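Local coordinates for protein membrane-anchored mycosin mycp1 (Mycobacterium thermoresistibile, PDB 4HVL) that is a subtilisin-like serine protease, the mycosin of the ESX-1 type VII secretion system, and probably cleaves proteins by a charge-relay mechanism, at residues A[150-156]-A[189-193]. Sequence-based numbering, arbitrary orientation.
Sequences PNTTQTA and RPIDE
I191 packs its side chain against P150 and against T155 and A156 in the first turn of helix 154-171. Its two branches diverge: CG1, anti to the carbonyl carbon (chi1 -75°), carries CD1 to 3.7 Å from CG2 of T155, crossing that side chain at about a right angle, while CG2 of I191 rests 3.9 Å from CB of A156. CB of P150 extends this apolar patch, 4.3 Å from CG1 of I191. At the outer end N151 makes the direct polar link: OD1, on a lone pair in the plane of its amide, receives the backbone N-H of D192 at 2.9 Å with an N-H...O angle of 161°. A water lies within hydrogen-bonding distance of both this OD1 and O of D192; OD1 of D192 is hydrogen-bonded to OG1 of T194, at the start of the next helix. R189, bent at chi3 (67°), brings its guanidinium back over P150, whose CG lies over one face, 4.1 Å from NH2, while CG2 of T153 sits at the edge. T153 OG1 caps the helix, accepting from N of A156 and donating to O of P150 at 2.8 Å, which ties the cap to the 3-10 turn. In this subtilisin-like fold the contact joins the N-cap of helix 154-171 to the loop between strand 183-186 and helix 194-206, with T155 about 6 Å from zinc ligand E181 between side chains.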
loop_
_atom_site.group_PDB
_atom_site.type_symbol
_atom_site.label_atom_id
_atom_site.label_comp_id
_atom_site.label_asym_id
_atom_site.label_seq_id
_atom_site.Cartn_x
_atom_site.Cartn_y
_atom_site.Cartn_z
ATOM N N PRO A 150 -6.635 -2.013 24.690
ATOM C CA PRO A 150 -6.123 -1.847 23.323
ATOM C C PRO A 150 -6.993 -2.529 22.283
ATOM O O PRO A 150 -7.148 -1.987 21.199
ATOM C CB PRO A 150 -4.731 -2.495 23.374
ATOM C CG PRO A 150 -4.356 -2.440 24.794
ATOM C CD PRO A 150 -5.630 -2.647 25.556
ATOM N N ASN A 151 -7.606 -3.660 22.637
ATOM C CA ASN A 151 -8.497 -4.378 21.713
ATOM C C ASN A 151 -9.837 -3.712 21.383
ATOM O O ASN A 151 -10.525 -4.157 20.468
ATOM C CB ASN A 151 -8.703 -5.814 22.194
ATOM C CG ASN A 151 -7.464 -6.660 21.977
ATOM O OD1 ASN A 151 -6.854 -6.620 20.903
ATOM N ND2 ASN A 151 -7.066 -7.389 22.983
ATOM N N THR A 152 -10.203 -2.650 22.099
ATOM C CA THR A 152 -11.389 -1.894 21.757
ATOM C C THR A 152 -11.121 -0.509 21.195
ATOM O O THR A 152 -12.043 0.284 21.104
ATOM C CB THR A 152 -12.301 -1.731 22.983
ATOM O OG1 THR A 152 -11.559 -1.113 24.054
ATOM C CG2 THR A 152 -12.837 -3.086 23.399
ATOM N N THR A 153 -9.880 -0.204 20.827
ATOM C CA THR A 153 -9.574 1.046 20.137
ATOM C C THR A 153 -10.035 0.969 18.671
ATOM O O THR A 153 -10.304 -0.115 18.140
ATOM C CB THR A 153 -8.059 1.328 20.114
ATOM O OG1 THR A 153 -7.388 0.243 19.458
ATOM C CG2 THR A 153 -7.482 1.506 21.550
ATOM N N GLN A 154 -10.097 2.128 18.019
ATOM C CA GLN A 154 -10.420 2.177 16.607
ATOM C C GLN A 154 -9.350 1.453 15.775
ATOM O O GLN A 154 -9.685 0.807 14.783
ATOM C CB GLN A 154 -10.590 3.623 16.129
ATOM C CG GLN A 154 -11.852 4.289 16.647
ATOM C CD GLN A 154 -12.040 5.710 16.107
ATOM O OE1 GLN A 154 -11.686 6.020 14.954
ATOM N NE2 GLN A 154 -12.606 6.577 16.933
ATOM N N THR A 155 -8.080 1.563 16.178
ATOM C CA THR A 155 -6.989 0.842 15.514
ATOM C C THR A 155 -7.211 -0.669 15.572
ATOM O O THR A 155 -7.031 -1.358 14.575
ATOM C CB THR A 155 -5.629 1.169 16.141
ATOM O OG1 THR A 155 -5.432 2.580 16.094
ATOM C CG2 THR A 155 -4.493 0.494 15.393
ATOM N N ALA A 156 -7.597 -1.183 16.738
ATOM C CA ALA A 156 -7.835 -2.618 16.882
ATOM C C ALA A 156 -8.974 -3.067 15.987
ATOM O O ALA A 156 -8.864 -4.081 15.301
ATOM C CB ALA A 156 -8.134 -2.968 18.315
ATOM N N ARG A 189 1.706 -1.614 24.154
ATOM C CA ARG A 189 0.259 -1.683 24.189
ATOM C C ARG A 189 -0.207 -2.551 23.045
ATOM O O ARG A 189 -0.876 -2.058 22.141
ATOM C CB ARG A 189 -0.334 -0.274 24.063
ATOM C CG ARG A 189 -0.131 0.604 25.298
ATOM C CD ARG A 189 -0.893 1.925 25.200
ATOM N NE ARG A 189 -2.354 1.742 25.232
ATOM C CZ ARG A 189 -3.179 1.779 24.175
ATOM N NH1 ARG A 189 -2.724 2.003 22.945
ATOM N NH2 ARG A 189 -4.489 1.595 24.345
ATOM N N PRO A 190 0.150 -3.849 23.077
ATOM C CA PRO A 190 -0.068 -4.712 21.921
ATOM C C PRO A 190 -1.545 -5.014 21.653
ATOM O O PRO A 190 -2.280 -5.315 22.570
ATOM C CB PRO A 190 0.690 -5.997 22.298
ATOM C CG PRO A 190 0.696 -6.014 23.792
ATOM C CD PRO A 190 0.825 -4.575 24.182
ATOM N N ILE A 191 -1.960 -4.917 20.397
ATOM C CA ILE A 191 -3.307 -5.303 19.974
ATOM C C ILE A 191 -3.254 -6.781 19.594
ATOM O O ILE A 191 -2.254 -7.225 19.025
ATOM C CB ILE A 191 -3.720 -4.449 18.740
ATOM C CG1 ILE A 191 -4.083 -3.020 19.176
ATOM C CG2 ILE A 191 -4.869 -5.080 17.976
ATOM C CD1 ILE A 191 -4.057 -2.003 18.047
ATOM N N ASP A 192 -4.307 -7.555 19.872
ATOM C CA ASP A 192 -4.333 -8.934 19.390
ATOM C C ASP A 192 -4.759 -8.883 17.908
ATOM O O ASP A 192 -5.893 -8.638 17.606
ATOM C CB ASP A 192 -5.255 -9.847 20.246
ATOM C CG ASP A 192 -5.466 -11.249 19.617
ATOM O OD1 ASP A 192 -4.777 -11.585 18.609
ATOM O OD2 ASP A 192 -6.350 -12.016 20.099
ATOM N N GLU A 193 -3.816 -9.075 16.996
ATOM C CA GLU A 193 -4.083 -8.982 15.562
ATOM C C GLU A 193 -3.624 -10.260 14.853
ATOM O O GLU A 193 -3.199 -10.235 13.688
ATOM C CB GLU A 193 -3.387 -7.762 14.978
ATOM C CG GLU A 193 -1.864 -7.715 15.196
ATOM C CD GLU A 193 -1.150 -6.922 14.107
ATOM O OE1 GLU A 193 -1.307 -7.258 12.923
ATOM O OE2 GLU A 193 -0.474 -5.942 14.402
HETATM O O HOH W 1 -8.049 -7.143 18.466
HETATM O O HOH W 2 -7.169 -6.196 15.849
#